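Local coordinates for TqaA (Penicillium aethiopicum, PDB 5DIJ), which probably macrocyclises a nonribosomal peptide through the terminal condensation-like domain that makes up this chain, at residues Ala57-Ile62 with Glu106-Gln111; Thr66-Asn71 with Ile176-Trp181; Arg99-Glu104 with Gly153-Arg158. All coordinates share one frame; numbering follows the deposited sequence.

From the N terminus, helix 56-63 comes first, and contact 1 closes a loop from it to residues 106-111, which lead into strand 110-115. Strand 67-75 follows the helix directly; contact 2 pairs it with the end of strand 169-177, closing the longest loop. Contact 3, between strand 100-103 and residues 153-158, lies wholly within that span. Contact 1 crosses both of the others, since its second segment falls between theirs. Together they tie helix 56-63 to a small three-stranded antiparallel sheet and to a larger mixed sheet. Direct touches join all three: Gln58 meets Ser179, His59 meets Glu104, and Gln180 packs against Pro156.

Contact 1: Ala57-Ile62 with Glu106-Gln111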
loop_
_atom_site.group_PDB
_atom_site.type_symbol
_atom_site.label_atom_id
_atom_site.label_comp_id
_atom_site.label_asym_id
_atom_site.label_seq_id
_atom_site.Cartn_x
_atom_site.Cartn_y
_atom_site.Cartn_z
ATOM N N ALA A 57 -4.846 1.606 8.148
ATOM C CA ALA A 57 -4.070 1.684 6.911
ATOM C C ALA A 57 -4.940 2.140 5.736
ATOM O O ALA A 57 -4.501 2.892 4.871
ATOM C CB ALA A 57 -3.424 0.343 6.600
ATOM N N GLN A 58 -6.178 1.678 5.700
ATOM C CA GLN A 58 -7.087 2.118 4.659
ATOM C C GLN A 58 -7.348 3.614 4.773
ATOM O O GLN A 58 -7.236 4.339 3.781
ATOM C CB GLN A 58 -8.389 1.340 4.730
ATOM C CG GLN A 58 -8.289 -0.042 4.135
ATOM C CD GLN A 58 -9.565 -0.821 4.319
ATOM O OE1 GLN A 58 -10.020 -1.050 5.449
ATOM N NE2 GLN A 58 -10.170 -1.212 3.207
ATOM N N HIS A 59 -7.672 4.067 5.984
ATOM C CA HIS A 59 -7.932 5.479 6.221
ATOM C C HIS A 59 -6.704 6.299 5.834
ATOM O O HIS A 59 -6.825 7.379 5.233
ATOM C CB HIS A 59 -8.298 5.723 7.677
ATOM C CG HIS A 59 -9.139 6.946 7.891
ATOM N ND1 HIS A 59 -9.518 7.381 9.144
ATOM C CD2 HIS A 59 -9.675 7.823 7.014
ATOM C CE1 HIS A 59 -10.248 8.473 9.027
ATOM N NE2 HIS A 59 -10.361 8.764 7.744
ATOM N N VAL A 60 -5.526 5.763 6.157
ATOM C CA VAL A 60 -4.270 6.411 5.800
ATOM C C VAL A 60 -4.239 6.739 4.309
ATOM O O VAL A 60 -4.000 7.888 3.923
ATOM C CB VAL A 60 -3.045 5.537 6.175
ATOM C CG1 VAL A 60 -1.796 6.001 5.428
ATOM C CG2 VAL A 60 -2.813 5.558 7.687
ATOM N N PHE A 61 -4.507 5.748 3.466
ATOM C CA PHE A 61 -4.410 5.980 2.031
ATOM C C PHE A 61 -5.515 6.911 1.505
ATOM O O PHE A 61 -5.280 7.715 0.597
ATOM C CB PHE A 61 -4.455 4.659 1.277
ATOM C CG PHE A 61 -3.166 3.910 1.299
ATOM C CD1 PHE A 61 -2.031 4.447 0.735
ATOM C CD2 PHE A 61 -3.085 2.663 1.882
ATOM C CE1 PHE A 61 -0.837 3.749 0.756
ATOM C CE2 PHE A 61 -1.899 1.969 1.890
ATOM C CZ PHE A 61 -0.774 2.508 1.337
ATOM N N ILE A 62 -6.718 6.792 2.054
ATOM C CA ILE A 62 -7.818 7.584 1.554
ATOM C C ILE A 62 -7.616 9.038 1.918
ATOM O O ILE A 62 -7.788 9.921 1.082
ATOM C CB ILE A 62 -9.152 7.097 2.087
ATOM C CG1 ILE A 62 -9.442 5.702 1.521
ATOM C CG2 ILE A 62 -10.260 8.080 1.701
ATOM C CD1 ILE A 62 -10.559 4.979 2.265
ATOM N N GLU A 106 -19.449 9.198 11.240
ATOM C CA GLU A 106 -19.020 9.534 12.612
ATOM C C GLU A 106 -17.579 10.028 12.728
ATOM O O GLU A 106 -17.260 10.791 13.640
ATOM C CB GLU A 106 -19.249 8.375 13.570
ATOM C CG GLU A 106 -20.714 8.237 13.916
ATOM C CD GLU A 106 -21.207 6.805 13.891
ATOM O OE1 GLU A 106 -20.508 5.919 13.351
ATOM O OE2 GLU A 106 -22.314 6.563 14.413
ATOM N N GLY A 107 -16.712 9.633 11.808
ATOM C CA GLY A 107 -15.375 10.197 11.776
ATOM C C GLY A 107 -14.389 9.180 11.265
ATOM O O GLY A 107 -13.557 9.482 10.409
ATOM N N HIS A 108 -14.474 7.966 11.797
ATOM C CA HIS A 108 -13.719 6.865 11.212
ATOM C C HIS A 108 -14.543 6.221 10.082
ATOM O O HIS A 108 -15.784 6.173 10.126
ATOM C CB HIS A 108 -13.290 5.832 12.279
ATOM C CG HIS A 108 -12.223 6.328 13.222
ATOM N ND1 HIS A 108 -12.506 7.093 14.329
ATOM C CD2 HIS A 108 -10.876 6.155 13.211
ATOM C CE1 HIS A 108 -11.377 7.375 14.968
ATOM N NE2 HIS A 108 -10.379 6.820 14.310
ATOM N N PRO A 109 -13.845 5.758 9.038
ATOM C CA PRO A 109 -14.573 5.304 7.858
ATOM C C PRO A 109 -15.121 3.904 8.013
ATOM O O PRO A 109 -14.564 3.070 8.731
ATOM C CB PRO A 109 -13.511 5.345 6.755
ATOM C CG PRO A 109 -12.226 5.076 7.474
ATOM C CD PRO A 109 -12.382 5.659 8.864
ATOM N N ILE A 110 -16.227 3.658 7.332
ATOM C CA ILE A 110 -16.724 2.310 7.165
ATOM C C ILE A 110 -16.624 1.947 5.683
ATOM O O ILE A 110 -16.539 2.834 4.822
ATOM C CB ILE A 110 -18.164 2.179 7.685
ATOM C CG1 ILE A 110 -19.082 3.154 6.954
ATOM C CG2 ILE A 110 -18.208 2.470 9.167
ATOM C CD1 ILE A 110 -20.501 3.208 7.485
ATOM N N GLN A 111 -16.587 0.653 5.384
ATOM C CA GLN A 111 -16.631 0.218 3.994
ATOM C C GLN A 111 -17.856 -0.648 3.742
ATOM O O GLN A 111 -18.066 -1.650 4.409
ATOM C CB GLN A 111 -15.355 -0.531 3.601
ATOM C CG GLN A 111 -14.907 -1.621 4.560
ATOM C CD GLN A 111 -13.551 -2.216 4.179
ATOM O OE1 GLN A 111 -13.232 -2.400 2.995
ATOM N NE2 GLN A 111 -12.735 -2.509 5.198
#
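Pro109 sets CD over one face of the His59 imidazole, toward its rim, and this is the tight part of the contact. The touch is a CH-pi contact, with Pro109 CD 3.5 Å from the centroid of the His59 ring and 16° off the normal, while Pro109 CG reaches His59 CG at 3.6 Å. The imidazole swings out from its helix because its CG stands opposite the backbone N (chi1 -154°), and a hydrogen bond from NE2 to Glu104 fixes its rotation. One helix residue back, Gln58 NE2 donates to Gln111 OE1 at 3.3 Å. The acceptor lies in the amide plane of Gln58, yet the donor sits above the carbonyl plane of Gln111, the two amides being turned 54° apart. Both amides are buried and have further partners: Gln58 OE1 takes the backbone N of Thr55, Gln58 NE2 also reaches Ser179 O, and Gln111 NE2 gives to Pro53 O. The other end is looser and faces solvent. There His108 is exposed, its CD2 4.5 Å from His59 ND1, and Gly107 O comes only to 3.7 Å from His59 CE1. The arrangement sets a helix against the run into the central strand of a three-stranded sheet, within the acyltransferase-like fold of condensation domains.

Contact 2: Thr66-Asn71 with Ile176-Trp181; sequences TFHSYN and ISHSQW
Backbone pairing comes first: His68 and Ile176 form an antiparallel hydrogen-bonded pair, with His68 N to Ile176 O and Ile176 N to His68 O both at 2.8 Å, beside the non-hydrogen-bonded pair Phe67 and Ser177. One residue on, His178 N donates to Thr66 O at 3.2 Å, fairly straight at 164°. Among the aromatics, Trp181 has CG between backbone N and carbonyl carbon (chi1 62°), which brings the indole to His68 and Tyr70. Its six-membered ring turns an edge to the face of His68 (planes at 86°) and a face to the edge of Tyr70. Across the opposite face sits His178 ND1, which gives Trp181 O a weak hydrogen bond. Methyls meet ring edges: Ile176 CG2 lies 3.6 Å from Tyr70 CE2, and Thr66 CG2 beside His178. In the type I beta turn Ser177-Gln180, the serine hydroxyls share a hydrogen bond and Gln180 OE1 accepts from Ser177 N. With an alanine in place of Trp181, His68 and Tyr70 would probably lose their shared aromatic partner. Ser177 and His178 probably open the SHxxxDG form of the condensation-domain HHxxxDG motif. Backbone bonds and edge-to-face rings appear to hold Trp181 about 5 Å, between side chains, from Gly183, a phosphopantetheine-binding residue.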
loop_
_atom_site.group_PDB
_atom_site.type_symbol
_atom_site.label_atom_id
_atom_site.label_comp_id
_atom_site.label_asym_id
_atom_site.label_seq_id
_atom_site.Cartn_x
_atom_site.Cartn_y
_atom_site.Cartn_z
ATOM N N THR A 66 -4.688 8.582 -2.241
ATOM C CA THR A 66 -3.954 7.574 -3.004
ATOM C C THR A 66 -4.884 6.900 -3.998
ATOM O O THR A 66 -5.808 6.158 -3.620
ATOM C CB THR A 66 -3.339 6.522 -2.097
ATOM O OG1 THR A 66 -3.005 7.139 -0.857
ATOM C CG2 THR A 66 -2.071 5.965 -2.723
ATOM N N PHE A 67 -4.630 7.169 -5.270
ATOM C CA PHE A 67 -5.557 6.818 -6.329
ATOM C C PHE A 67 -4.811 6.516 -7.593
ATOM O O PHE A 67 -3.962 7.276 -8.022
ATOM C CB PHE A 67 -6.536 7.954 -6.570
ATOM C CG PHE A 67 -7.760 7.562 -7.358
ATOM C CD1 PHE A 67 -8.625 6.583 -6.888
ATOM C CD2 PHE A 67 -8.091 8.237 -8.538
ATOM C CE1 PHE A 67 -9.779 6.247 -7.604
ATOM C CE2 PHE A 67 -9.248 7.924 -9.250
ATOM C CZ PHE A 67 -10.089 6.925 -8.786
ATOM N N HIS A 68 -5.170 5.411 -8.218
ATOM C CA HIS A 68 -4.339 4.832 -9.255
ATOM C C HIS A 68 -5.103 4.546 -10.494
ATOM O O HIS A 68 -6.261 4.119 -10.432
ATOM C CB HIS A 68 -3.723 3.558 -8.717
ATOM C CG HIS A 68 -2.385 3.786 -8.104
ATOM N ND1 HIS A 68 -2.230 3.793 -6.748
ATOM C CD2 HIS A 68 -1.151 3.863 -8.650
ATOM C CE1 HIS A 68 -0.948 3.989 -6.474
ATOM N NE2 HIS A 68 -0.275 4.013 -7.601
ATOM N N SER A 69 -4.431 4.741 -11.620
ATOM C CA SER A 69 -4.948 4.285 -12.898
ATOM C C SER A 69 -3.918 3.399 -13.557
ATOM O O SER A 69 -2.888 3.880 -14.066
ATOM C CB SER A 69 -5.296 5.442 -13.832
ATOM O OG SER A 69 -5.642 4.932 -15.107
ATOM N N TYR A 70 -4.199 2.098 -13.547
ATOM C CA TYR A 70 -3.325 1.145 -14.205
ATOM C C TYR A 70 -3.791 0.992 -15.625
ATOM O O TYR A 70 -4.958 0.689 -15.878
ATOM C CB TYR A 70 -3.323 -0.194 -13.491
ATOM C CG TYR A 70 -2.798 -0.117 -12.087
ATOM C CD1 TYR A 70 -1.426 -0.056 -11.833
ATOM C CD2 TYR A 70 -3.668 -0.095 -11.014
ATOM C CE1 TYR A 70 -0.936 0.014 -10.527
ATOM C CE2 TYR A 70 -3.198 -0.024 -9.720
ATOM C CZ TYR A 70 -1.837 0.028 -9.482
ATOM O OH TYR A 70 -1.408 0.100 -8.183
ATOM N N ASN A 71 -2.856 1.223 -16.535
ATOM C CA ASN A 71 -3.139 1.348 -17.938
ATOM C C ASN A 71 -2.468 0.239 -18.727
ATOM O O ASN A 71 -1.318 -0.124 -18.453
ATOM C CB ASN A 71 -2.656 2.716 -18.456
ATOM C CG ASN A 71 -3.062 3.887 -17.542
ATOM O OD1 ASN A 71 -4.165 3.919 -16.962
ATOM N ND2 ASN A 71 -2.170 4.876 -17.439
ATOM N N ILE A 176 -8.377 2.656 -9.224
ATOM C CA ILE A 176 -8.496 2.036 -7.915
ATOM C C ILE A 176 -7.856 2.871 -6.823
ATOM O O ILE A 176 -6.853 3.534 -7.050
ATOM C CB ILE A 176 -7.865 0.632 -7.943
ATOM C CG1 ILE A 176 -8.062 -0.101 -6.613
ATOM C CG2 ILE A 176 -6.418 0.714 -8.392
ATOM C CD1 ILE A 176 -7.708 -1.588 -6.692
ATOM N N SER A 177 -8.472 2.863 -5.647
ATOM C CA SER A 177 -7.885 3.449 -4.446
ATOM C C SER A 177 -6.987 2.463 -3.687
ATOM O O SER A 177 -7.303 1.278 -3.580
ATOM C CB SER A 177 -8.984 3.935 -3.522
ATOM O OG SER A 177 -8.614 3.734 -2.169
ATOM N N HIS A 178 -5.886 2.958 -3.127
ATOM C CA HIS A 178 -4.907 2.087 -2.474
ATOM C C HIS A 178 -5.437 1.422 -1.227
ATOM O O HIS A 178 -4.787 0.525 -0.680
ATOM C CB HIS A 178 -3.651 2.869 -2.125
ATOM C CG HIS A 178 -2.402 2.043 -2.101
ATOM N ND1 HIS A 178 -2.360 0.755 -1.608
ATOM C CD2 HIS A 178 -1.142 2.332 -2.501
ATOM C CE1 HIS A 178 -1.128 0.289 -1.707
ATOM N NE2 HIS A 178 -0.371 1.225 -2.250
ATOM N N SER A 179 -6.616 1.842 -0.774
ATOM C CA SER A 179 -7.286 1.157 0.332
ATOM C C SER A 179 -7.928 -0.127 -0.162
ATOM O O SER A 179 -8.626 -0.804 0.590
ATOM C CB SER A 179 -8.354 2.052 0.966
ATOM O OG SER A 179 -9.370 2.357 0.019
ATOM N N GLN A 180 -7.691 -0.454 -1.428
ATOM C CA GLN A 180 -8.304 -1.608 -2.072
ATOM C C GLN A 180 -7.286 -2.618 -2.625
ATOM O O GLN A 180 -7.653 -3.731 -2.971
ATOM C CB GLN A 180 -9.229 -1.145 -3.204
ATOM C CG GLN A 180 -10.444 -0.366 -2.735
ATOM C CD GLN A 180 -11.306 0.151 -3.901
ATOM O OE1 GLN A 180 -10.800 0.750 -4.869
ATOM N NE2 GLN A 180 -12.608 -0.106 -3.822
ATOM N N TRP A 181 -6.021 -2.235 -2.726
ATOM C CA TRP A 181 -4.990 -3.165 -3.181
ATOM C C TRP A 181 -3.704 -3.038 -2.341
ATOM O O TRP A 181 -3.616 -2.202 -1.426
ATOM C CB TRP A 181 -4.672 -2.933 -4.661
ATOM C CG TRP A 181 -4.135 -1.551 -4.888
ATOM C CD1 TRP A 181 -4.856 -0.389 -4.965
ATOM C CD2 TRP A 181 -2.757 -1.177 -5.021
ATOM N NE1 TRP A 181 -4.012 0.673 -5.151
ATOM C CE2 TRP A 181 -2.717 0.219 -5.188
ATOM C CE3 TRP A 181 -1.555 -1.888 -5.014
ATOM C CZ2 TRP A 181 -1.517 0.921 -5.348
ATOM C CZ3 TRP A 181 -0.369 -1.192 -5.178
ATOM C CH2 TRP A 181 -0.359 0.201 -5.343
#

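Contact 3: Arg99-Glu104 with Gly153-Arg158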
loop_
_atom_site.group_PDB
_atom_site.type_symbol
_atom_site.label_atom_id
_atom_site.label_comp_id
_atom_site.label_asym_id
_atom_site.label_seq_id
_atom_site.Cartn_x
_atom_site.Cartn_y
_atom_site.Cartn_z
ATOM N N ARG A 99 -15.833 -4.129 -5.371
ATOM C CA ARG A 99 -17.228 -3.715 -5.240
ATOM C C ARG A 99 -17.446 -2.932 -3.949
ATOM O O ARG A 99 -18.562 -2.893 -3.411
ATOM C CB ARG A 99 -18.153 -4.937 -5.198
ATOM C CG ARG A 99 -18.378 -5.681 -6.492
ATOM C CD ARG A 99 -18.484 -7.224 -6.285
ATOM N NE ARG A 99 -19.121 -7.617 -5.033
ATOM C CZ ARG A 99 -18.945 -8.805 -4.455
ATOM N NH1 ARG A 99 -18.152 -9.718 -5.020
ATOM N NH2 ARG A 99 -19.553 -9.084 -3.303
ATOM N N THR A 100 -16.387 -2.361 -3.397
ATOM C CA THR A 100 -16.526 -1.729 -2.087
ATOM C C THR A 100 -16.624 -0.211 -2.219
ATOM O O THR A 100 -15.966 0.401 -3.065
ATOM C CB THR A 100 -15.357 -2.106 -1.148
ATOM O OG1 THR A 100 -15.302 -3.535 -1.000
ATOM C CG2 THR A 100 -15.520 -1.452 0.218
ATOM N N SER A 101 -17.476 0.380 -1.390
ATOM C CA SER A 101 -17.691 1.820 -1.378
ATOM C C SER A 101 -17.384 2.370 0.018
ATOM O O SER A 101 -17.712 1.735 1.021
ATOM C CB SER A 101 -19.132 2.140 -1.789
ATOM O OG SER A 101 -19.436 3.509 -1.591
ATOM N N PHE A 102 -16.760 3.544 0.086
ATOM C CA PHE A 102 -16.290 4.054 1.364
ATOM C C PHE A 102 -17.024 5.313 1.785
ATOM O O PHE A 102 -17.015 6.330 1.085
ATOM C CB PHE A 102 -14.784 4.339 1.317
ATOM C CG PHE A 102 -13.946 3.137 1.001
ATOM C CD1 PHE A 102 -13.660 2.804 -0.311
ATOM C CD2 PHE A 102 -13.445 2.333 2.020
ATOM C CE1 PHE A 102 -12.882 1.690 -0.613
ATOM C CE2 PHE A 102 -12.662 1.207 1.734
ATOM C CZ PHE A 102 -12.377 0.885 0.417
ATOM N N VAL A 103 -17.660 5.243 2.942
ATOM C CA VAL A 103 -18.212 6.436 3.540
ATOM C C VAL A 103 -17.665 6.581 4.943
ATOM O O VAL A 103 -17.148 5.634 5.533
ATOM C CB VAL A 103 -19.746 6.415 3.573
ATOM C CG1 VAL A 103 -20.294 6.053 2.194
ATOM C CG2 VAL A 103 -20.255 5.445 4.632
ATOM N N GLU A 104 -17.775 7.787 5.467
ATOM C CA GLU A 104 -17.230 8.105 6.764
ATOM C C GLU A 104 -18.355 8.550 7.654
ATOM O O GLU A 104 -18.622 9.745 7.762
ATOM C CB GLU A 104 -16.182 9.214 6.649
ATOM C CG GLU A 104 -15.014 9.140 7.628
ATOM C CD GLU A 104 -14.160 10.403 7.579
ATOM O OE1 GLU A 104 -14.740 11.493 7.366
ATOM O OE2 GLU A 104 -12.920 10.313 7.735
ATOM N N GLY A 153 -18.565 8.040 -1.170
ATOM C CA GLY A 153 -19.304 6.808 -1.384
ATOM C C GLY A 153 -19.289 6.280 -2.808
ATOM O O GLY A 153 -19.536 5.101 -3.034
ATOM N N SER A 154 -19.040 7.154 -3.778
ATOM C CA SER A 154 -18.826 6.706 -5.148
ATOM C C SER A 154 -17.825 5.543 -5.206
ATOM O O SER A 154 -16.704 5.675 -4.730
ATOM C CB SER A 154 -18.327 7.868 -6.006
ATOM O OG SER A 154 -17.710 7.392 -7.199
ATOM N N LEU A 155 -18.231 4.410 -5.768
ATOM C CA LEU A 155 -17.319 3.282 -5.986
ATOM C C LEU A 155 -16.052 3.706 -6.716
ATOM O O LEU A 155 -16.119 4.243 -7.818
ATOM C CB LEU A 155 -18.005 2.176 -6.783
ATOM C CG LEU A 155 -19.147 1.480 -6.067
ATOM C CD1 LEU A 155 -19.859 0.593 -7.050
ATOM C CD2 LEU A 155 -18.606 0.661 -4.924
ATOM N N PRO A 156 -14.888 3.466 -6.094
ATOM C CA PRO A 156 -13.594 3.882 -6.661
ATOM C C PRO A 156 -13.090 3.018 -7.823
ATOM O O PRO A 156 -12.379 3.534 -8.680
ATOM C CB PRO A 156 -12.644 3.790 -5.459
ATOM C CG PRO A 156 -13.565 3.918 -4.241
ATOM C CD PRO A 156 -14.786 3.146 -4.661
ATOM N N VAL A 157 -13.411 1.728 -7.861
ATOM C CA VAL A 157 -12.975 0.927 -9.003
ATOM C C VAL A 157 -13.884 1.202 -10.195
ATOM O O VAL A 157 -15.111 1.200 -10.078
ATOM C CB VAL A 157 -12.964 -0.567 -8.690
ATOM C CG1 VAL A 157 -12.434 -1.354 -9.894
ATOM C CG2 VAL A 157 -12.105 -0.824 -7.475
ATOM N N ARG A 158 -13.272 1.473 -11.336
ATOM C CA ARG A 158 -14.013 1.841 -12.529
ATOM C C ARG A 158 -13.098 1.677 -13.722
ATOM O O ARG A 158 -11.879 1.778 -13.601
ATOM C CB ARG A 158 -14.538 3.269 -12.449
ATOM C CG ARG A 158 -13.627 4.241 -11.708
ATOM C CD ARG A 158 -14.309 5.584 -11.572
ATOM N NE ARG A 158 -15.755 5.434 -11.374
ATOM C CZ ARG A 158 -16.636 6.432 -11.467
ATOM N NH1 ARG A 158 -16.230 7.677 -11.745
ATOM N NH2 ARG A 158 -17.929 6.186 -11.272
#
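Arg99 meets the loop through its backbone, with its carbonyl O 3.9 Å from Leu155 CD2. The guanidinium points elsewhere, into a salt bridge with Glu49 and a hydrogen bond to Leu114 O. At Thr100 the carbonyl O again faces apolar carbon, Leu155 CD2 on the one hand and Pro156 CD, at 3.4 Å, on the other. Ser101 then sets its CB against the same methyl, 3.5 Å from Leu155 CD2, so a single branch of the leucine spans three consecutive residues of the strand. The hydroxyl of Ser101 lies near Gly153 O, but that approach is too short in the model to be trusted. With CG opposite its carbonyl carbon (chi1 -60°), Phe102 carries its ring to where the edge meets Pro156, CD1 to CG at 4.1 Å, while Thr100 CG2 lies over one face. The carbonyl O of Phe102 receives a CA-H...O contact from Gly153 CA at 3.4 Å. Val103 completes the row, its CG1 3.8 Å from Gly153 CA. Gly153 has phi 115°, a backbone shape that suits glycine, since a CB would jam against the carbonyl O before it. The loop passes the outer edge of strand 100-103 at a slant, 137° between their directions, and the strand pairs on its inner side with strand 110-115; Phe102 reaches helix 56-63 at Gln58 and Ile62, and Pro156 touches Ser177 of strand 169-177.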